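Local coordinates for protein prolyl-tRNA synthetase (PDB 6UYH) that probably catalyses the ATP-dependent attachment of proline to its tRNA and binds the inhibitor halofuginone together with an ATP analogue, at residues A[193-198]-A[221-226]; A[210-215]-A[445-450]; A[231-236]-A[433-438]; A[415-420]-A[506-511]. All coordinates share one frame; numbering follows the deposited sequence.

Interaction 1. Residues A[193-198]-A[221-226]; sequences RVYEEL and TTVETF
Y195, close to the end of helix 177-198, sets its ring against V223 and T225 of strand 219-227, and this ring makes up the helix side of the contact. Along the helix, R193 comes first and stays clear of the strand. It reaches one turn ahead to E197 and grips the carboxylate side-on, with NE 3.0 Å from E197 OE1 and NH2 3.1 Å from E197 OE2. V194, next in line, packs on V58 and F61 of helix 49-67. Y195 then turns to the strand. Its CG lies anti to the carbonyl carbon and beside the backbone N (chi1 -85°), which swings the ring across the strand residues. T225 places its methyl CG2 over one face, 4.1 Å from the Y195 ring centroid and 14° off the ring normal, a CH-pi contact. V223 comes in obliquely, its CG2 4.1 Å from Y195 CE1. Within the two segments, then, the groups that meet the ring are methyls. The hydroxyl of Y195 is hydrogen-bonded to G236 O, while OG1 of T225 pairs with V234 O. One residue on, E196 forms a salt bridge with R410. In the class II catalytic core the helix packs against helix 49-67 through R193, V194 and L198 and against the antiparallel pair 219-227 and 232-243 through Y195, which meets the first strand with its ring and the second with its hydroxyl.

Interaction 2. Residues A[210-215]-A[445-450]; sequences ENEKFA and AAEEYI. With HFG (7-bromo-6-chloro-3-{3-[(2R,3S)-3-hydroxypiperidin-2-yl]-2-oxopropyl}quinazolin-4(3H)-one), chain D.
E447 reaches out from helix 444-457 of the C-terminal domain to N211 and E212, which lie in the loop joining strands 204-207 and 219-227 of the class II catalytic core. It buries the most surface here: with CG anti to the backbone N (chi1 -180°) and an extended chain beyond, its carboxylate is carried off the helix to the side chains of the loop. N211 spends its amide N-H on it, ND2 lying 3.1 Å from E447 OE2 in a nearly straight bond (166° at the hydrogen). The acceptor is in the amide plane of N211, but the amide comes down on the carboxylate from above, and the two planes stand at 90°. The other oxygen, OE1, receives a water at 2.6 Å that in turn accepts from N211 N. Outside the segments, E447 OE1 is hydrogen-bonded to T209 OG1 and OE2 to S475 OG. E212 packs crosswise: its chain bends at chi2 and brings CG to 3.4 Å from E447 OE2. Its own OE2 comes within 3.8 Å of E447 OE2, a proximity of like charges that the donors to E447, and a weak ion pair of E212 with K474, probably offset. Further along the same loop, F214 lines the halofuginone pocket, with HFG C3' 3.7 Å above the centre of the ring and F214 CE2 3.4 Å from HFG O11.

Interaction 3. Residues A[231-236]-A[433-438]; sequences GRAVQG and GNMCLI. With ANP (phosphoaminophosphonic acid-adenylate ester), chain C.
G231 and G433 meet backbone to backbone, with G231 CA only 3.4 Å from G433 O, and this is the tight part of the contact. Both residues have positive phi, a conformation that favours glycine. G231 belongs to a G1 beta bulge at the start of strand 232-243. G433 is the C-prime residue of the Schellman motif that ends helix 423-431, just ahead of strand 435-440. With no side chain on either residue, the turn and the helix end come into direct touch; R416 also donates from NH2 to G433 O. A water bridges the two backbones next to the glycines, 2.7 Å from G231 O and 2.7 Å from N434 O.

The contact becomes looser away from the glycines. A233 CB and M435 SD are 4.3 Å apart, an apolar touch at the end of an extended reach, since the methionine chain runs straight through chi2 (-171°) before its methyl turns aside. Strand 505-512 pairs with both 232-243 and 435-440, so this touch joins strands that are not themselves neighbours. Further along the first strand Q235 O accepts from ANP O2' at 3.0 Å and also from R274 NH1, which ties this strand to the nucleotide site.

No hydrogen bond passes directly between the segments. The carbonyl oxygens of G231 and N434 are both acceptors and cannot pair with each other; the water donates a hydrogen to each. What remains is close van der Waals contact at the glycines and a looser apolar touch between A233 and M435.

Interaction 4. Residues A[415-420]-A[506-511]; sequences ERIVVT and WALFGR
V419 lays its CG1 methyl against the six-membered part of the W506 indole, 3.7 Å from W506 CH2 and equally near W506 CZ3, approaching obliquely to the ring. The methyl gets there because it stands anti to the backbone N (chi1 177°), which points it toward the tryptophan, and the two side chains cross at about a right angle. The indole is held from elsewhere too: NE1 is hydrogen-bonded to P486 O, and the F485 ring meets it at a steep angle.

Two residues back along the first strand, I417 makes the second touch, its CG2 4.0 Å from L508 CD1. These side chains also meet roughly at right angles, a branch of each forming the crossing. L508 owes its reach to its rotamer: CG is anti to the backbone N, and chi2 of 68° then turns CD1 toward the isoleucine. I204 of strand 204-207 packs on both residues.

The backbones remain apart, 8.5 Å between I417 CA and L508 CA and 9.1 Å between V419 CA and W506 CA, and no hydrogen bond links the segments. Strand 435-440 lies between them, parallel to 417-419 and antiparallel to 505-512, so the side chains meet over a middle strand whose L437 touches I417, V419 and L508. T420 and F509, by contrast, pack on F426 of helix 423-431. Three adjacent strands whose apolar side chains meet across the middle one, with that helix packed against them, thus form part of the alpha/beta C-terminal region of this prolyl-tRNA synthetase.

Interactions 1 and 3 are buried, whereas interactions 2 and 4 are partly buried and farther from the chain's centre. Interactions 1 and 3 share the paired strands 219-227 and 232-243, joined between them by E224 OE1 with Q235 NE2, close to the nucleotide. Interactions 3 and 4 have centres only about 6 Å apart and build on strand 435-440, whose backbone bonds to both 415-420 and 506-511. Interaction 2 adjoins them through I450, which packs on I438 and F509. Their chemistry differs accordingly: a tyrosine ring under a threonine methyl in 1, aliphatic and indole packing across a middle strand in 4, glycine backbones and a water in 3, and a charged, hydrated link in 2.

Interaction 1. Residues A[193-198]-A[221-226]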
# COMPACT_ATOMS: atom_id res chain seq x y z
N ARG A 193 -2.76 17.67 -11.82
CA ARG A 193 -3.77 17.89 -10.78
C ARG A 193 -3.27 17.47 -9.40
O ARG A 193 -3.60 18.11 -8.40
CB ARG A 193 -5.06 17.16 -11.13
CG ARG A 193 -5.70 17.69 -12.41
CD ARG A 193 -7.02 16.99 -12.68
NE ARG A 193 -7.96 17.22 -11.59
CZ ARG A 193 -8.99 16.43 -11.30
NH1 ARG A 193 -9.22 15.35 -12.04
NH2 ARG A 193 -9.77 16.71 -10.27
N VAL A 194 -2.49 16.38 -9.31
CA VAL A 194 -1.92 16.01 -8.01
C VAL A 194 -1.07 17.16 -7.48
O VAL A 194 -1.25 17.61 -6.34
CB VAL A 194 -1.08 14.73 -8.12
CG1 VAL A 194 -0.27 14.51 -6.80
CG2 VAL A 194 -1.97 13.50 -8.40
N TYR A 195 -0.14 17.66 -8.29
CA TYR A 195 0.73 18.72 -7.81
C TYR A 195 -0.07 19.98 -7.48
O TYR A 195 0.08 20.56 -6.40
CB TYR A 195 1.81 19.01 -8.83
CG TYR A 195 3.00 18.10 -8.69
CD1 TYR A 195 3.21 17.05 -9.58
CD2 TYR A 195 3.89 18.26 -7.63
CE1 TYR A 195 4.31 16.21 -9.44
CE2 TYR A 195 4.98 17.43 -7.48
CZ TYR A 195 5.19 16.41 -8.38
OH TYR A 195 6.29 15.59 -8.21
N GLU A 196 -0.95 20.40 -8.39
CA GLU A 196 -1.59 21.72 -8.22
C GLU A 196 -2.76 21.66 -7.24
O GLU A 196 -2.86 22.50 -6.35
CB GLU A 196 -2.02 22.27 -9.58
CG GLU A 196 -0.79 22.57 -10.48
CD GLU A 196 -1.02 23.64 -11.53
OE1 GLU A 196 -2.14 24.17 -11.63
OE2 GLU A 196 -0.05 23.95 -12.26
N GLU A 197 -3.63 20.66 -7.37
CA GLU A 197 -4.85 20.63 -6.56
C GLU A 197 -4.62 20.03 -5.17
O GLU A 197 -5.31 20.42 -4.22
CB GLU A 197 -5.95 19.85 -7.28
CG GLU A 197 -6.45 20.54 -8.55
CD GLU A 197 -7.46 19.71 -9.35
OE1 GLU A 197 -7.59 19.97 -10.56
OE2 GLU A 197 -8.10 18.80 -8.78
N LEU A 198 -3.68 19.11 -5.01
CA LEU A 198 -3.38 18.54 -3.69
C LEU A 198 -2.21 19.23 -3.00
O LEU A 198 -2.30 19.56 -1.81
CB LEU A 198 -3.08 17.04 -3.80
CG LEU A 198 -4.27 16.14 -4.17
CD1 LEU A 198 -3.84 14.68 -4.16
CD2 LEU A 198 -5.42 16.38 -3.21
N THR A 221 6.67 12.25 -21.74
CA THR A 221 6.17 13.52 -21.24
C THR A 221 6.46 13.62 -19.75
O THR A 221 6.63 12.60 -19.06
CB THR A 221 4.65 13.70 -21.50
OG1 THR A 221 3.89 12.75 -20.73
CG2 THR A 221 4.34 13.53 -23.00
N THR A 222 6.55 14.86 -19.25
CA THR A 222 6.92 15.10 -17.87
C THR A 222 6.13 16.30 -17.34
O THR A 222 5.69 17.14 -18.12
CB THR A 222 8.44 15.37 -17.75
OG1 THR A 222 8.79 15.66 -16.40
CG2 THR A 222 8.87 16.54 -18.64
N VAL A 223 5.94 16.35 -16.02
CA VAL A 223 5.57 17.59 -15.35
C VAL A 223 6.81 18.09 -14.61
O VAL A 223 7.34 17.40 -13.73
CB VAL A 223 4.37 17.42 -14.40
CG1 VAL A 223 3.07 17.34 -15.20
CG2 VAL A 223 4.52 16.16 -13.52
N GLU A 224 7.29 19.26 -15.00
CA GLU A 224 8.45 19.87 -14.36
C GLU A 224 8.00 20.78 -13.23
O GLU A 224 7.00 21.49 -13.36
CB GLU A 224 9.27 20.67 -15.37
CG GLU A 224 9.92 19.79 -16.42
CD GLU A 224 10.91 18.82 -15.82
OE1 GLU A 224 11.89 19.30 -15.20
OE2 GLU A 224 10.71 17.59 -15.94
N THR A 225 8.73 20.73 -12.11
CA THR A 225 8.50 21.60 -10.97
C THR A 225 9.79 22.37 -10.69
O THR A 225 10.85 22.06 -11.24
CB THR A 225 8.07 20.82 -9.72
OG1 THR A 225 9.11 19.93 -9.33
CG2 THR A 225 6.78 20.01 -9.99
N PHE A 226 9.68 23.39 -9.84
CA PHE A 226 10.77 24.34 -9.68
C PHE A 226 11.00 24.69 -8.22
O PHE A 226 10.06 25.04 -7.51
CB PHE A 226 10.48 25.62 -10.47
CG PHE A 226 11.55 26.67 -10.36
CD1 PHE A 226 12.82 26.44 -10.89
CD2 PHE A 226 11.29 27.89 -9.76
CE1 PHE A 226 13.82 27.43 -10.81
CE2 PHE A 226 12.28 28.89 -9.70
CZ PHE A 226 13.54 28.64 -10.22

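Interaction 2. Residues A[210-215]-A[445-450]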
# COMPACT_ATOMS: atom_id res chain seq x y z
N GLU A 210 15.50 13.75 -26.72
CA GLU A 210 15.92 12.38 -27.01
C GLU A 210 16.89 11.86 -25.95
O GLU A 210 16.84 10.67 -25.59
CB GLU A 210 16.55 12.31 -28.40
CG GLU A 210 15.55 12.53 -29.53
CD GLU A 210 14.39 11.55 -29.49
OE1 GLU A 210 14.65 10.33 -29.41
OE2 GLU A 210 13.22 12.00 -29.52
N ASN A 211 17.75 12.72 -25.42
CA ASN A 211 18.73 12.27 -24.44
C ASN A 211 18.09 11.97 -23.09
O ASN A 211 18.56 11.08 -22.37
CB ASN A 211 19.83 13.32 -24.27
CG ASN A 211 20.81 12.97 -23.16
OD1 ASN A 211 21.52 11.97 -23.24
ND2 ASN A 211 20.86 13.81 -22.13
N GLU A 212 17.02 12.68 -22.73
CA GLU A 212 16.42 12.51 -21.42
C GLU A 212 15.24 11.55 -21.40
O GLU A 212 14.84 11.12 -20.32
CB GLU A 212 15.98 13.87 -20.86
CG GLU A 212 17.14 14.76 -20.45
CD GLU A 212 17.86 14.24 -19.21
OE1 GLU A 212 17.17 13.73 -18.30
OE2 GLU A 212 19.10 14.33 -19.15
N LYS A 213 14.67 11.21 -22.55
CA LYS A 213 13.51 10.34 -22.54
C LYS A 213 13.90 8.91 -22.19
O LYS A 213 15.07 8.51 -22.26
CB LYS A 213 12.80 10.37 -23.90
CG LYS A 213 13.46 9.50 -24.95
CD LYS A 213 12.56 9.35 -26.18
CE LYS A 213 13.21 8.49 -27.24
NZ LYS A 213 13.59 7.14 -26.74
N PHE A 214 12.90 8.13 -21.79
CA PHE A 214 13.10 6.70 -21.54
C PHE A 214 13.54 6.01 -22.83
O PHE A 214 12.87 6.11 -23.86
CB PHE A 214 11.79 6.11 -21.01
CG PHE A 214 11.84 4.63 -20.68
CD1 PHE A 214 10.70 3.86 -20.79
CD2 PHE A 214 13.01 4.03 -20.24
CE1 PHE A 214 10.71 2.51 -20.47
CE2 PHE A 214 13.04 2.68 -19.93
CZ PHE A 214 11.89 1.92 -20.05
N ALA A 215 14.68 5.32 -22.76
CA ALA A 215 15.23 4.67 -23.95
C ALA A 215 14.24 3.68 -24.57
O ALA A 215 14.29 3.42 -25.78
CB ALA A 215 16.54 3.97 -23.62
N ALA A 445 23.82 15.56 -29.27
CA ALA A 445 25.12 16.23 -29.22
C ALA A 445 25.00 17.68 -28.79
O ALA A 445 25.85 18.19 -28.05
CB ALA A 445 25.81 16.13 -30.59
N ALA A 446 23.95 18.38 -29.26
CA ALA A 446 23.75 19.75 -28.81
C ALA A 446 23.49 19.80 -27.32
O ALA A 446 24.04 20.64 -26.60
CB ALA A 446 22.59 20.40 -29.57
N GLU A 447 22.67 18.87 -26.82
CA GLU A 447 22.38 18.85 -25.39
C GLU A 447 23.64 18.58 -24.57
O GLU A 447 23.85 19.20 -23.52
CB GLU A 447 21.31 17.81 -25.09
CG GLU A 447 20.94 17.73 -23.62
CD GLU A 447 19.69 16.90 -23.38
OE1 GLU A 447 18.94 16.62 -24.35
OE2 GLU A 447 19.46 16.54 -22.21
N GLU A 448 24.48 17.66 -25.03
CA GLU A 448 25.73 17.38 -24.33
C GLU A 448 26.66 18.58 -24.35
O GLU A 448 27.31 18.90 -23.35
CB GLU A 448 26.40 16.15 -24.94
CG GLU A 448 27.77 15.81 -24.33
CD GLU A 448 27.70 15.47 -22.85
OE1 GLU A 448 26.64 14.98 -22.39
OE2 GLU A 448 28.71 15.68 -22.16
N TYR A 449 26.73 19.27 -25.49
CA TYR A 449 27.53 20.50 -25.58
C TYR A 449 27.06 21.53 -24.56
O TYR A 449 27.88 22.11 -23.83
CB TYR A 449 27.44 21.06 -26.99
CG TYR A 449 28.13 22.39 -27.17
CD1 TYR A 449 29.49 22.45 -27.42
CD2 TYR A 449 27.41 23.58 -27.10
CE1 TYR A 449 30.13 23.66 -27.59
CE2 TYR A 449 28.05 24.80 -27.27
CZ TYR A 449 29.41 24.83 -27.51
OH TYR A 449 30.06 26.03 -27.68
N ILE A 450 25.75 21.77 -24.48
CA ILE A 450 25.23 22.76 -23.55
C ILE A 450 25.55 22.37 -22.11
O ILE A 450 25.93 23.21 -21.29
CB ILE A 450 23.72 22.95 -23.77
CG1 ILE A 450 23.45 23.56 -25.15
CG2 ILE A 450 23.10 23.78 -22.65
CD1 ILE A 450 21.99 23.43 -25.59
O4' HFG D . 11.39 3.14 -14.86
C21 HFG D . 11.56 3.66 -15.94
C3' HFG D . 10.42 3.82 -16.93
C2' HFG D . 9.01 3.90 -16.32
N1' HFG D . 8.60 2.63 -15.69
C6' HFG D . 7.20 2.67 -15.25
C5' HFG D . 6.96 3.77 -14.25
C4' HFG D . 7.43 5.11 -14.81
C39 HFG D . 8.86 5.03 -15.30
O7' HFG D . 9.24 6.27 -15.89
C1' HFG D . 12.94 4.16 -16.39
N3 HFG D . 14.02 3.50 -15.66
C4 HFG D . 14.25 2.16 -15.91
O11 HFG D . 13.60 1.55 -16.75
C10 HFG D . 15.28 1.56 -15.05
C5 HFG D . 15.63 0.22 -15.20
C2 HFG D . 14.72 4.19 -14.70
N1 HFG D . 15.62 3.70 -13.92
C9 HFG D . 15.91 2.35 -14.08
C8 HFG D . 16.84 1.77 -13.22
C7 HFG D . 17.15 0.43 -13.36
BR1 HFG D . 18.33 -0.35 -12.11
C6 HFG D . 16.58 -0.33 -14.36
CL1 HFG D . 17.06 -1.98 -14.63
O HOH W 1 18.76 15.28 -26.56

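Interaction 3. Residues A[231-236]-A[433-438]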
# COMPACT_ATOMS: atom_id res chain seq x y z
N GLY A 231 17.08 27.57 -7.31
CA GLY A 231 16.92 27.70 -8.76
C GLY A 231 17.06 26.40 -9.52
O GLY A 231 17.69 26.37 -10.59
N ARG A 232 16.46 25.32 -9.01
CA ARG A 232 16.61 23.99 -9.58
C ARG A 232 15.25 23.40 -9.92
O ARG A 232 14.31 23.48 -9.14
CB ARG A 232 17.33 23.04 -8.63
CG ARG A 232 18.73 23.48 -8.37
CD ARG A 232 19.55 22.46 -7.62
NE ARG A 232 20.89 23.01 -7.52
CZ ARG A 232 21.91 22.68 -8.30
NH1 ARG A 232 21.75 21.74 -9.23
NH2 ARG A 232 23.08 23.27 -8.13
N ALA A 233 15.18 22.78 -11.09
CA ALA A 233 13.99 22.06 -11.48
C ALA A 233 14.00 20.66 -10.87
O ALA A 233 15.06 20.11 -10.54
CB ALA A 233 13.89 21.97 -13.00
N VAL A 234 12.81 20.10 -10.69
CA VAL A 234 12.64 18.71 -10.26
C VAL A 234 11.68 18.04 -11.23
O VAL A 234 10.56 18.51 -11.43
CB VAL A 234 12.11 18.61 -8.82
CG1 VAL A 234 11.78 17.16 -8.47
CG2 VAL A 234 13.11 19.19 -7.83
N GLN A 235 12.13 16.93 -11.83
CA GLN A 235 11.26 16.13 -12.69
C GLN A 235 10.19 15.47 -11.84
O GLN A 235 10.49 14.58 -11.03
CB GLN A 235 12.11 15.12 -13.46
CG GLN A 235 12.95 15.73 -14.60
CD GLN A 235 14.04 16.70 -14.13
OE1 GLN A 235 14.94 16.32 -13.37
NE2 GLN A 235 13.97 17.95 -14.57
N GLY A 236 8.94 15.91 -11.99
CA GLY A 236 7.93 15.60 -10.99
C GLY A 236 7.13 14.34 -11.21
O GLY A 236 6.45 13.91 -10.28
N GLY A 433 20.05 31.64 -10.98
CA GLY A 433 19.02 30.74 -10.46
C GLY A 433 17.73 30.70 -11.25
O GLY A 433 16.67 30.46 -10.67
N ASN A 434 17.79 30.92 -12.55
CA ASN A 434 16.61 30.90 -13.40
C ASN A 434 16.59 29.65 -14.26
O ASN A 434 17.61 29.00 -14.49
CB ASN A 434 16.57 32.13 -14.30
CG ASN A 434 16.47 33.42 -13.52
OD1 ASN A 434 15.41 33.76 -13.01
ND2 ASN A 434 17.59 34.15 -13.44
N MET A 435 15.38 29.30 -14.71
CA MET A 435 15.22 28.40 -15.84
C MET A 435 15.22 29.23 -17.11
O MET A 435 14.79 30.39 -17.11
CB MET A 435 13.93 27.60 -15.72
CG MET A 435 13.84 26.83 -14.43
SD MET A 435 12.44 25.69 -14.46
CE MET A 435 11.10 26.80 -14.04
N CYS A 436 15.70 28.63 -18.20
CA CYS A 436 15.96 29.34 -19.43
C CYS A 436 15.22 28.69 -20.59
O CYS A 436 15.29 27.48 -20.78
CB CYS A 436 17.46 29.35 -19.75
SG CYS A 436 18.46 30.02 -18.42
N LEU A 437 14.53 29.52 -21.38
CA LEU A 437 13.92 29.07 -22.62
C LEU A 437 14.90 29.38 -23.75
O LEU A 437 15.26 30.55 -23.95
CB LEU A 437 12.58 29.76 -22.87
CG LEU A 437 11.33 29.25 -22.18
CD1 LEU A 437 10.22 30.30 -22.33
CD2 LEU A 437 10.89 27.91 -22.75
N ILE A 438 15.35 28.35 -24.45
CA ILE A 438 16.37 28.55 -25.48
C ILE A 438 15.83 28.11 -26.84
O ILE A 438 14.99 27.19 -26.91
CB ILE A 438 17.68 27.82 -25.15
CG1 ILE A 438 17.49 26.30 -25.17
CG2 ILE A 438 18.21 28.27 -23.80
CD1 ILE A 438 18.80 25.53 -25.25
PG ANP C . 15.76 10.82 -12.45
O1G ANP C . 16.60 11.65 -13.31
O2G ANP C . 16.65 9.65 -11.86
O3G ANP C . 15.20 11.77 -11.32
PB ANP C . 14.19 8.66 -13.81
O1B ANP C . 14.22 8.56 -15.26
O2B ANP C . 15.24 7.67 -13.20
N3B ANP C . 14.48 10.18 -13.26
PA ANP C . 11.66 7.26 -13.69
O1A ANP C . 11.06 7.61 -14.99
O2A ANP C . 12.27 5.90 -13.74
O3A ANP C . 12.79 8.28 -13.25
O5' ANP C . 10.67 7.30 -12.42
C5' ANP C . 9.33 7.84 -12.37
C4' ANP C . 9.35 9.01 -11.41
O4' ANP C . 9.83 8.57 -10.12
C3' ANP C . 10.32 10.10 -11.83
O3' ANP C . 9.70 11.00 -12.74
C2' ANP C . 10.65 10.78 -10.50
O2' ANP C . 9.73 11.82 -10.23
C1' ANP C . 10.55 9.62 -9.49
N9 ANP C . 11.84 9.10 -9.05
C8 ANP C . 12.84 8.60 -9.84
N7 ANP C . 13.90 8.20 -9.17
C5 ANP C . 13.56 8.44 -7.85
C6 ANP C . 14.25 8.23 -6.64
N6 ANP C . 15.45 7.66 -6.56
N1 ANP C . 13.64 8.62 -5.50
C2 ANP C . 12.41 9.15 -5.57
N3 ANP C . 11.66 9.37 -6.64
C4 ANP C . 12.29 9.00 -7.76
O HOH W 2 17.82 26.65 -13.28

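Interaction 4. Residues A[415-420]-A[506-511]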
# COMPACT_ATOMS: atom_id res chain seq x y z
N GLU A 415 8.32 34.16 -12.81
CA GLU A 415 9.33 35.21 -12.75
C GLU A 415 10.74 34.67 -12.97
O GLU A 415 11.64 35.44 -13.32
CB GLU A 415 9.29 35.92 -11.39
CG GLU A 415 8.11 36.85 -11.17
CD GLU A 415 7.99 37.31 -9.72
OE1 GLU A 415 8.60 36.69 -8.83
OE2 GLU A 415 7.27 38.31 -9.48
N ARG A 416 10.94 33.36 -12.78
CA ARG A 416 12.26 32.75 -12.86
C ARG A 416 12.43 31.93 -14.13
O ARG A 416 13.33 31.09 -14.20
CB ARG A 416 12.52 31.88 -11.63
CG ARG A 416 12.41 32.64 -10.32
CD ARG A 416 13.68 33.40 -10.01
NE ARG A 416 14.72 32.49 -9.55
CZ ARG A 416 14.82 32.05 -8.30
NH1 ARG A 416 13.92 32.42 -7.39
NH2 ARG A 416 15.80 31.22 -7.96
N ILE A 417 11.57 32.14 -15.11
CA ILE A 417 11.72 31.58 -16.45
C ILE A 417 12.08 32.74 -17.38
O ILE A 417 11.29 33.67 -17.55
CB ILE A 417 10.45 30.87 -16.93
CG1 ILE A 417 10.17 29.64 -16.06
CG2 ILE A 417 10.60 30.44 -18.38
CD1 ILE A 417 8.77 29.08 -16.25
N VAL A 418 13.28 32.69 -17.95
CA VAL A 418 13.83 33.77 -18.75
C VAL A 418 14.05 33.25 -20.16
O VAL A 418 14.66 32.20 -20.35
CB VAL A 418 15.16 34.27 -18.16
CG1 VAL A 418 15.73 35.38 -19.02
CG2 VAL A 418 14.96 34.74 -16.72
N VAL A 419 13.58 34.01 -21.15
CA VAL A 419 13.90 33.74 -22.55
C VAL A 419 15.35 34.15 -22.80
O VAL A 419 15.71 35.32 -22.65
CB VAL A 419 12.96 34.49 -23.49
CG1 VAL A 419 13.35 34.25 -24.95
CG2 VAL A 419 11.52 34.08 -23.24
N THR A 420 16.18 33.19 -23.19
CA THR A 420 17.61 33.45 -23.40
C THR A 420 17.95 33.07 -24.84
O THR A 420 18.16 31.90 -25.16
CB THR A 420 18.46 32.69 -22.37
OG1 THR A 420 18.23 31.28 -22.47
CG2 THR A 420 18.12 33.14 -20.96
N TRP A 506 11.15 25.97 -28.81
CA TRP A 506 11.81 26.44 -27.61
C TRP A 506 11.90 25.30 -26.61
O TRP A 506 10.94 24.55 -26.42
CB TRP A 506 11.03 27.59 -26.97
CG TRP A 506 11.03 28.85 -27.78
CD1 TRP A 506 10.11 29.22 -28.71
CD2 TRP A 506 11.98 29.92 -27.70
NE1 TRP A 506 10.43 30.46 -29.23
CE2 TRP A 506 11.57 30.91 -28.63
CE3 TRP A 506 13.14 30.14 -26.95
CZ2 TRP A 506 12.29 32.10 -28.82
CZ3 TRP A 506 13.85 31.33 -27.13
CH2 TRP A 506 13.42 32.29 -28.07
N ALA A 507 13.07 25.15 -25.99
CA ALA A 507 13.28 24.16 -24.94
C ALA A 507 13.59 24.84 -23.61
O ALA A 507 14.28 25.87 -23.56
CB ALA A 507 14.41 23.19 -25.31
N LEU A 508 13.11 24.23 -22.53
CA LEU A 508 13.39 24.70 -21.18
C LEU A 508 14.61 23.95 -20.65
O LEU A 508 14.62 22.71 -20.61
CB LEU A 508 12.17 24.49 -20.29
CG LEU A 508 12.13 25.23 -18.95
CD1 LEU A 508 11.98 26.72 -19.16
CD2 LEU A 508 11.00 24.66 -18.06
N PHE A 509 15.65 24.71 -20.29
CA PHE A 509 16.89 24.19 -19.74
C PHE A 509 17.11 24.82 -18.37
O PHE A 509 16.71 25.96 -18.13
CB PHE A 509 18.10 24.52 -20.64
CG PHE A 509 18.35 23.51 -21.73
CD1 PHE A 509 17.45 23.37 -22.77
CD2 PHE A 509 19.49 22.71 -21.71
CE1 PHE A 509 17.67 22.45 -23.78
CE2 PHE A 509 19.72 21.78 -22.72
CZ PHE A 509 18.81 21.65 -23.75
N GLY A 510 17.79 24.09 -17.50
CA GLY A 510 18.07 24.63 -16.18
C GLY A 510 18.88 23.66 -15.35
O GLY A 510 19.14 22.52 -15.75
N ARG A 511 19.32 24.15 -14.19
CA ARG A 511 19.87 23.26 -13.18
C ARG A 511 18.75 22.38 -12.63
O ARG A 511 17.57 22.72 -12.70
CB ARG A 511 20.52 24.06 -12.05
CG ARG A 511 21.65 24.97 -12.55
CD ARG A 511 21.42 26.42 -12.13
NE ARG A 511 21.31 26.56 -10.68
CZ ARG A 511 22.31 26.92 -9.88
NH1 ARG A 511 22.10 27.02 -8.57
NH2 ARG A 511 23.51 27.18 -10.38